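Cas13d (uncultured Ruminococcus sp, PDB 6IV9) binds CRISPR RNA and acts as an RNA-guided ribonuclease whose two HEPN domains dictate crRNA maturation and target cleavage. Local coordinates at residues V365-K370 / V566-S571; D494-S499 / T560-I565. The protein carries 2 engineered substitutions. All blocks are in the same frame, centred on the assembly; numbering follows the deposited sequence.

In the fold
From the N terminus, helix 353-366 ends within 365-370, the first half of interaction 1. The chain then runs through a largely helical region to 494-499, where helix 497-505 starts, and on to helix 556-570, which carries the second half of both contacts: 560-565 for interaction 2 and 566-571 for interaction 1. Interaction 2 therefore closes a loop of 60 residues nested inside the loop of 195 residues closed by interaction 1. Their centres lie about 11 Å apart, and they touch where Phe-564 packs against Leu-366, Lys-367 and Lys-370. Helix 556-570 thus joins the start of helix 497-505 to the end of helix 353-366, beside the bound RNA.

Interaction 1 (V365-K370 / V566-S571); sequences VLKSQK and VKNIAS. With nucleotides of chain B.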
loop_
_atom_site.group_PDB
_atom_site.type_symbol
_atom_site.label_atom_id
_atom_site.label_comp_id
_atom_site.label_asym_id
_atom_site.label_seq_id
_atom_site.Cartn_x
_atom_site.Cartn_y
_atom_site.Cartn_z
ATOM N N VAL A 365 -8.733 -0.183 19.075
ATOM C CA VAL A 365 -9.430 0.477 17.939
ATOM C C VAL A 365 -8.745 1.755 17.452
ATOM O O VAL A 365 -8.714 1.952 16.254
ATOM C CB VAL A 365 -10.892 0.750 18.324
ATOM C CG1 VAL A 365 -11.656 1.424 17.215
ATOM C CG2 VAL A 365 -11.599 -0.515 18.759
ATOM N N LEU A 366 -8.373 2.637 18.367
ATOM C CA LEU A 366 -7.716 3.912 18.004
ATOM C C LEU A 366 -6.214 3.718 17.780
ATOM O O LEU A 366 -5.656 4.466 16.999
ATOM C CB LEU A 366 -7.994 4.954 19.090
ATOM C CG LEU A 366 -9.452 5.365 19.258
ATOM C CD1 LEU A 366 -10.071 5.755 17.940
ATOM C CD2 LEU A 366 -10.257 4.257 19.863
ATOM N N LYS A 367 -5.622 2.765 18.487
ATOM C CA LYS A 367 -4.180 2.467 18.372
ATOM C C LYS A 367 -3.362 3.744 18.566
ATOM O O LYS A 367 -2.491 4.020 17.776
ATOM C CB LYS A 367 -3.871 1.667 17.109
ATOM C CG LYS A 367 -4.534 0.302 17.040
ATOM C CD LYS A 367 -3.756 -0.696 16.254
ATOM C CE LYS A 367 -4.572 -1.904 15.874
ATOM N NZ LYS A 367 -5.170 -2.560 17.044
ATOM N N SER A 368 -3.607 4.429 19.685
ATOM C CA SER A 368 -2.889 5.666 20.094
ATOM C C SER A 368 -1.412 5.363 20.335
ATOM O O SER A 368 -0.602 6.239 20.173
ATOM C CB SER A 368 -3.508 6.318 21.282
ATOM O OG SER A 368 -4.700 6.949 20.919
ATOM N N GLN A 369 -1.084 4.102 20.597
ATOM C CA GLN A 369 0.318 3.653 20.807
ATOM C C GLN A 369 1.115 3.799 19.503
ATOM O O GLN A 369 2.328 3.775 19.561
ATOM C CB GLN A 369 0.381 2.229 21.350
ATOM C CG GLN A 369 0.012 1.166 20.338
ATOM C CD GLN A 369 -1.471 0.899 20.326
ATOM O OE1 GLN A 369 -2.249 1.654 20.872
ATOM N NE2 GLN A 369 -1.871 -0.167 19.665
ATOM N N LYS A 370 0.416 3.933 18.383
ATOM C CA LYS A 370 1.057 4.050 17.052
ATOM C C LYS A 370 1.179 5.517 16.640
ATOM O O LYS A 370 1.519 5.770 15.497
ATOM C CB LYS A 370 0.303 3.195 16.041
ATOM C CG LYS A 370 0.602 1.716 16.142
ATOM C CD LYS A 370 -0.257 0.904 15.251
ATOM C CE LYS A 370 0.169 -0.537 15.215
ATOM N NZ LYS A 370 -0.371 -1.235 14.040
ATOM N N VAL A 566 -9.520 3.795 10.103
ATOM C CA VAL A 566 -9.859 2.870 8.991
ATOM C C VAL A 566 -8.728 1.852 8.842
ATOM O O VAL A 566 -9.023 0.699 8.741
ATOM C CB VAL A 566 -10.082 3.647 7.687
ATOM C CG1 VAL A 566 -10.024 2.754 6.471
ATOM C CG2 VAL A 566 -11.385 4.407 7.735
ATOM N N LYS A 567 -7.481 2.293 8.927
ATOM C CA LYS A 567 -6.349 1.351 8.815
ATOM C C LYS A 567 -6.450 0.320 9.943
ATOM O O LYS A 567 -6.263 -0.841 9.682
ATOM C CB LYS A 567 -5.042 2.132 8.918
ATOM C CG LYS A 567 -3.772 1.321 9.080
ATOM C CD LYS A 567 -2.521 2.158 9.075
ATOM C CE LYS A 567 -1.267 1.351 9.308
ATOM N NZ LYS A 567 -1.222 0.766 10.662
ATOM N N ASN A 568 -6.765 0.759 11.155
ATOM C CA ASN A 568 -6.846 -0.181 12.298
ATOM C C ASN A 568 -7.963 -1.214 12.087
ATOM O O ASN A 568 -7.716 -2.375 12.240
ATOM C CB ASN A 568 -7.073 0.573 13.613
ATOM C CG ASN A 568 -5.982 1.569 13.948
ATOM O OD1 ASN A 568 -4.846 1.401 13.572
ATOM N ND2 ASN A 568 -6.327 2.615 14.666
ATOM N N ILE A 569 -9.168 -0.769 11.782
ATOM C CA ILE A 569 -10.318 -1.702 11.610
ATOM C C ILE A 569 -10.213 -2.531 10.328
ATOM O O ILE A 569 -10.644 -3.643 10.345
ATOM C CB ILE A 569 -11.669 -1.000 11.797
ATOM C CG1 ILE A 569 -11.986 -0.056 10.644
ATOM C CG2 ILE A 569 -11.696 -0.300 13.140
ATOM C CD1 ILE A 569 -13.314 0.598 10.749
ATOM N N ALA A 570 -9.703 -1.952 9.249
ATOM C CA ALA A 570 -9.540 -2.702 7.984
ATOM C C ALA A 570 -8.513 -3.830 8.144
ATOM O O ALA A 570 -8.598 -4.787 7.423
ATOM C CB ALA A 570 -9.191 -1.786 6.848
ATOM N N SER A 571 -7.537 -3.638 9.019
ATOM C CA SER A 571 -6.431 -4.595 9.258
ATOM C C SER A 571 -6.897 -5.794 10.081
ATOM O O SER A 571 -6.170 -6.746 10.176
ATOM C CB SER A 571 -5.255 -3.904 9.883
ATOM O OG SER A 571 -4.716 -2.945 9.004
ATOM P P C B 33 5.918 3.318 14.615
ATOM O OP1 C B 33 5.386 2.542 15.756
ATOM O OP2 C B 33 7.119 2.900 13.853
ATOM O "O5'" C B 33 4.765 3.457 13.521
ATOM C "C5'" C B 33 3.442 3.874 13.892
ATOM C "C4'" C B 33 2.594 4.121 12.696
ATOM O "O4'" C B 33 3.054 5.317 12.023
ATOM C "C3'" C B 33 2.641 3.065 11.605
ATOM O "O3'" C B 33 1.782 1.985 11.912
ATOM C "C2'" C B 33 2.151 3.851 10.412
ATOM O "O2'" C B 33 0.760 4.118 10.454
ATOM C "C1'" C B 33 2.903 5.159 10.620
ATOM N N1 C B 33 4.229 5.158 9.960
ATOM C C2 C B 33 4.262 5.453 8.595
ATOM O O2 C B 33 3.190 5.640 7.999
ATOM N N3 C B 33 5.451 5.484 7.959
ATOM C C4 C B 33 6.574 5.195 8.622
ATOM N N4 C B 33 7.724 5.288 7.967
ATOM C C5 C B 33 6.575 4.928 10.020
ATOM C C6 C B 33 5.391 4.941 10.647
ATOM P P U B 34 2.215 0.528 11.541
ATOM O OP1 U B 34 1.051 -0.360 11.806
ATOM O OP2 U B 34 3.525 0.233 12.079
ATOM O "O5'" U B 34 2.354 0.678 9.986
ATOM C "C5'" U B 34 3.221 -0.172 9.221
ATOM C "C4'" U B 34 3.281 0.337 7.809
ATOM O "O4'" U B 34 3.897 1.639 7.720
ATOM C "C3'" U B 34 4.090 -0.519 6.844
ATOM O "O3'" U B 34 3.243 -1.612 6.460
ATOM C "C2'" U B 34 4.339 0.476 5.721
ATOM O "O2'" U B 34 3.180 0.591 4.909
ATOM C "C1'" U B 34 4.631 1.744 6.525
ATOM N N1 U B 34 6.053 1.893 6.887
ATOM C C2 U B 34 6.887 2.236 5.848
ATOM O O2 U B 34 6.489 2.383 4.709
ATOM N N3 U B 34 8.197 2.369 6.186
ATOM C C4 U B 34 8.756 2.203 7.429
ATOM O O4 U B 34 9.944 2.431 7.573
ATOM C C5 U B 34 7.829 1.878 8.467
ATOM C C6 U B 34 6.536 1.709 8.157
ATOM P P U B 43 -5.829 -6.381 16.180
ATOM O OP1 U B 43 -5.669 -4.982 15.637
ATOM O OP2 U B 43 -4.787 -6.936 17.041
ATOM O "O5'" U B 43 -7.220 -6.319 16.943
ATOM C "C5'" U B 43 -7.811 -7.500 17.502
ATOM C "C4'" U B 43 -8.869 -7.112 18.512
ATOM O "O4'" U B 43 -9.932 -6.502 17.755
ATOM C "C3'" U B 43 -9.545 -8.283 19.248
ATOM O "O3'" U B 43 -8.765 -8.519 20.408
ATOM C "C2'" U B 43 -10.944 -7.713 19.530
ATOM O "O2'" U B 43 -10.778 -6.773 20.568
ATOM C "C1'" U B 43 -11.210 -6.911 18.248
ATOM N N1 U B 43 -11.902 -7.674 17.200
ATOM C C2 U B 43 -13.216 -8.016 17.409
ATOM O O2 U B 43 -13.839 -7.676 18.393
ATOM N N3 U B 43 -13.782 -8.766 16.417
ATOM C C4 U B 43 -13.189 -9.200 15.261
ATOM O O4 U B 43 -13.845 -9.862 14.460
ATOM C C5 U B 43 -11.828 -8.808 15.110
ATOM C C6 U B 43 -11.242 -8.079 16.060
HETATM O O HOH W 1 -3.008 -0.434 12.654
#
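Asn-568 reaches from helix 556-570 to the C-terminal end of helix 353-366, where its ND2 donates to Val-365 O at 2.9 Å and, weakly, to Leu-366 O at 3.1 Å. The first bond is bent (143° at the hydrogen), with ND2 above the carbonyl plane of Val-365. Lys-367, which leaves the helix with positive phi, runs past the Asn-568 side chain in the opposite direction, its CD 3.6 Å from Asn-568 OD1. A bend at chi4 (-56°) turns Lys-367 NZ to OP1 of U43 of chain B (2.8 Å); NZ also bonds Ile-364 O. Asn-568 OD1 accepts from a water at 2.8 Å, and that water accepts from both Lys-370 NZ and Lys-567 NZ. These two ammonium groups, 4.0 Å apart, each donate to OP1 of U34 of chain B at 2.8 Å. An alanine in place of Asn-568 removes the amide, which would probably leave the two helix-end carbonyls less well tied to helix 556-570 and the water, without that acceptor, freer to turn. The shared phosphate oxygen and water probably ease the lysine repulsion, and the three lysines hold the RNA by its backbone phosphates at two separate points.

Interaction 2 (D494-S499 / T560-I565); sequences DLLYFS and TNELFI
Ser-499, in the first turn of helix 497-505, and Leu-563, midway along helix 556-570, bring their CA atoms to 6.0 Å, the nearest such pair across the two segments. Glu-562 carries most of the contact. Its chain is extended beyond CG (chi2 -170°), which sends CD outward to the turn that precedes the other helix. There OE1 takes two hydrogen bonds. Leu-496 N, the amide of the N-cap residue, donates at 2.8 Å in a nearly straight line (174°), meeting OE1 on its syn side but 22° out of the carboxylate plane. Ser-499 OG donates at 2.7 Å to the anti lone pair. The carboxylate is thus held beside the first turn of helix 497-505; any help to its charge from the helix dipole is probably modest.

OE2 has a different setting: it lies 3.1 Å from Asp-494 O, a meeting of two acceptors. Arg-558, one turn earlier on helix 556-570, reconciles them, pairing with OE2 in a salt bridge through NE and donating to Asp-494 O through NH2.

Apolar atoms line the glutamate. Leu-495 and Glu-562 run side by side with opposite headings, Leu-495 CD2 4.0 Å from Glu-562 CG, while the Leu-496 side chain lies roughly perpendicular to the glutamate, CG 3.5 Å from OE1. Beside it, Leu-563 CD1 rests 4.0 Å from Ser-499 CA.

Helix 511-535 packs on Leu-563 through Ile-522 and Phe-525, and Phe-525 also meets Thr-560. Helix 312-330 meets the other segment, touching Leu-495 through Val-322 and bonding Tyr-497 OH through Asp-319. The contact therefore fixes the start of helix 497-505 against helix 556-570, with helix 511-535 packed on 560-565 and helix 312-330 on 494-499.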
loop_
_atom_site.group_PDB
_atom_site.type_symbol
_atom_site.label_atom_id
_atom_site.label_comp_id
_atom_site.label_asym_id
_atom_site.label_seq_id
_atom_site.Cartn_x
_atom_site.Cartn_y
_atom_site.Cartn_z
ATOM N N ASP A 494 -19.852 8.722 12.773
ATOM C CA ASP A 494 -18.742 9.620 13.176
ATOM C C ASP A 494 -17.762 9.860 12.030
ATOM O O ASP A 494 -16.912 10.712 12.197
ATOM C CB ASP A 494 -17.914 9.034 14.318
ATOM C CG ASP A 494 -18.658 8.860 15.626
ATOM O OD1 ASP A 494 -19.633 9.579 15.838
ATOM O OD2 ASP A 494 -18.239 8.013 16.418
ATOM N N LEU A 495 -17.884 9.129 10.928
ATOM C CA LEU A 495 -16.881 9.235 9.835
ATOM C C LEU A 495 -17.444 9.940 8.599
ATOM O O LEU A 495 -18.612 9.826 8.347
ATOM C CB LEU A 495 -16.440 7.823 9.441
ATOM C CG LEU A 495 -15.975 6.907 10.569
ATOM C CD1 LEU A 495 -15.530 5.561 10.034
ATOM C CD2 LEU A 495 -14.878 7.547 11.388
ATOM N N LEU A 496 -16.586 10.622 7.853
ATOM C CA LEU A 496 -16.983 11.246 6.569
ATOM C C LEU A 496 -17.174 10.138 5.533
ATOM O O LEU A 496 -16.597 9.089 5.692
ATOM C CB LEU A 496 -15.881 12.194 6.097
ATOM C CG LEU A 496 -15.587 13.361 7.027
ATOM C CD1 LEU A 496 -14.461 14.216 6.486
ATOM C CD2 LEU A 496 -16.829 14.192 7.246
ATOM N N TYR A 497 -17.937 10.417 4.486
ATOM C CA TYR A 497 -18.174 9.440 3.398
ATOM C C TYR A 497 -16.859 9.128 2.682
ATOM O O TYR A 497 -16.656 8.010 2.268
ATOM C CB TYR A 497 -19.388 9.822 2.561
ATOM C CG TYR A 497 -20.647 9.446 3.287
ATOM C CD1 TYR A 497 -21.018 8.128 3.409
ATOM C CD2 TYR A 497 -21.394 10.389 3.955
ATOM C CE1 TYR A 497 -22.140 7.750 4.122
ATOM C CE2 TYR A 497 -22.524 10.034 4.669
ATOM C CZ TYR A 497 -22.901 8.710 4.751
ATOM O OH TYR A 497 -23.993 8.351 5.464
ATOM N N PHE A 498 -15.985 10.118 2.577
ATOM C CA PHE A 498 -14.703 9.859 1.885
ATOM C C PHE A 498 -13.935 8.772 2.644
ATOM O O PHE A 498 -13.425 7.884 2.007
ATOM C CB PHE A 498 -13.889 11.140 1.720
ATOM C CG PHE A 498 -12.605 10.908 0.971
ATOM C CD1 PHE A 498 -12.567 10.976 -0.405
ATOM C CD2 PHE A 498 -11.453 10.559 1.643
ATOM C CE1 PHE A 498 -11.393 10.729 -1.089
ATOM C CE2 PHE A 498 -10.278 10.323 0.957
ATOM C CZ PHE A 498 -10.255 10.400 -0.409
ATOM N N SER A 499 -13.905 8.858 3.972
ATOM C CA SER A 499 -13.213 7.872 4.839
ATOM C C SER A 499 -13.875 6.503 4.684
ATOM O O SER A 499 -13.183 5.538 4.569
ATOM C CB SER A 499 -13.257 8.310 6.270
ATOM O OG SER A 499 -12.739 9.603 6.411
ATOM N N THR A 560 -7.419 12.793 8.228
ATOM C CA THR A 560 -6.192 12.109 8.690
ATOM C C THR A 560 -6.530 11.230 9.896
ATOM O O THR A 560 -6.100 10.102 9.927
ATOM C CB THR A 560 -5.152 13.135 9.146
ATOM O OG1 THR A 560 -4.834 13.999 8.068
ATOM C CG2 THR A 560 -3.875 12.505 9.634
ATOM N N ASN A 561 -7.293 11.755 10.844
ATOM C CA ASN A 561 -7.666 10.992 12.059
ATOM C C ASN A 561 -8.551 9.791 11.714
ATOM O O ASN A 561 -8.319 8.734 12.233
ATOM C CB ASN A 561 -8.361 11.896 13.070
ATOM C CG ASN A 561 -7.477 13.015 13.567
ATOM O OD1 ASN A 561 -6.270 12.923 13.518
ATOM N ND2 ASN A 561 -8.079 14.079 14.052
ATOM N N GLU A 562 -9.553 9.986 10.871
ATOM C CA GLU A 562 -10.486 8.902 10.477
ATOM C C GLU A 562 -9.768 7.800 9.695
ATOM O O GLU A 562 -10.027 6.644 9.916
ATOM C CB GLU A 562 -11.620 9.491 9.657
ATOM C CG GLU A 562 -12.376 10.525 10.433
ATOM C CD GLU A 562 -13.665 10.992 9.803
ATOM O OE1 GLU A 562 -13.865 10.748 8.625
ATOM O OE2 GLU A 562 -14.451 11.591 10.523
ATOM N N LEU A 563 -8.881 8.192 8.799
ATOM C CA LEU A 563 -8.134 7.223 7.967
ATOM C C LEU A 563 -7.264 6.357 8.882
ATOM O O LEU A 563 -7.076 5.211 8.596
ATOM C CB LEU A 563 -7.321 8.008 6.948
ATOM C CG LEU A 563 -7.817 7.974 5.511
ATOM C CD1 LEU A 563 -9.271 7.636 5.353
ATOM C CD2 LEU A 563 -7.422 9.187 4.725
ATOM N N PHE A 564 -6.741 6.930 9.953
ATOM C CA PHE A 564 -5.911 6.140 10.890
ATOM C C PHE A 564 -6.775 5.025 11.492
ATOM O O PHE A 564 -6.328 3.908 11.613
ATOM C CB PHE A 564 -5.320 7.079 11.937
ATOM C CG PHE A 564 -4.217 6.507 12.782
ATOM C CD1 PHE A 564 -2.912 6.520 12.347
ATOM C CD2 PHE A 564 -4.483 5.999 14.036
ATOM C CE1 PHE A 564 -1.900 6.018 13.141
ATOM C CE2 PHE A 564 -3.473 5.495 14.832
ATOM C CZ PHE A 564 -2.186 5.506 14.383
ATOM N N ILE A 565 -8.002 5.363 11.862
ATOM C CA ILE A 565 -8.966 4.373 12.412
ATOM C C ILE A 565 -9.334 3.348 11.335
ATOM O O ILE A 565 -9.378 2.192 11.629
ATOM C CB ILE A 565 -10.193 5.077 13.008
ATOM C CG1 ILE A 565 -9.796 5.884 14.240
ATOM C CG2 ILE A 565 -11.279 4.077 13.329
ATOM C CD1 ILE A 565 -10.733 7.002 14.537
#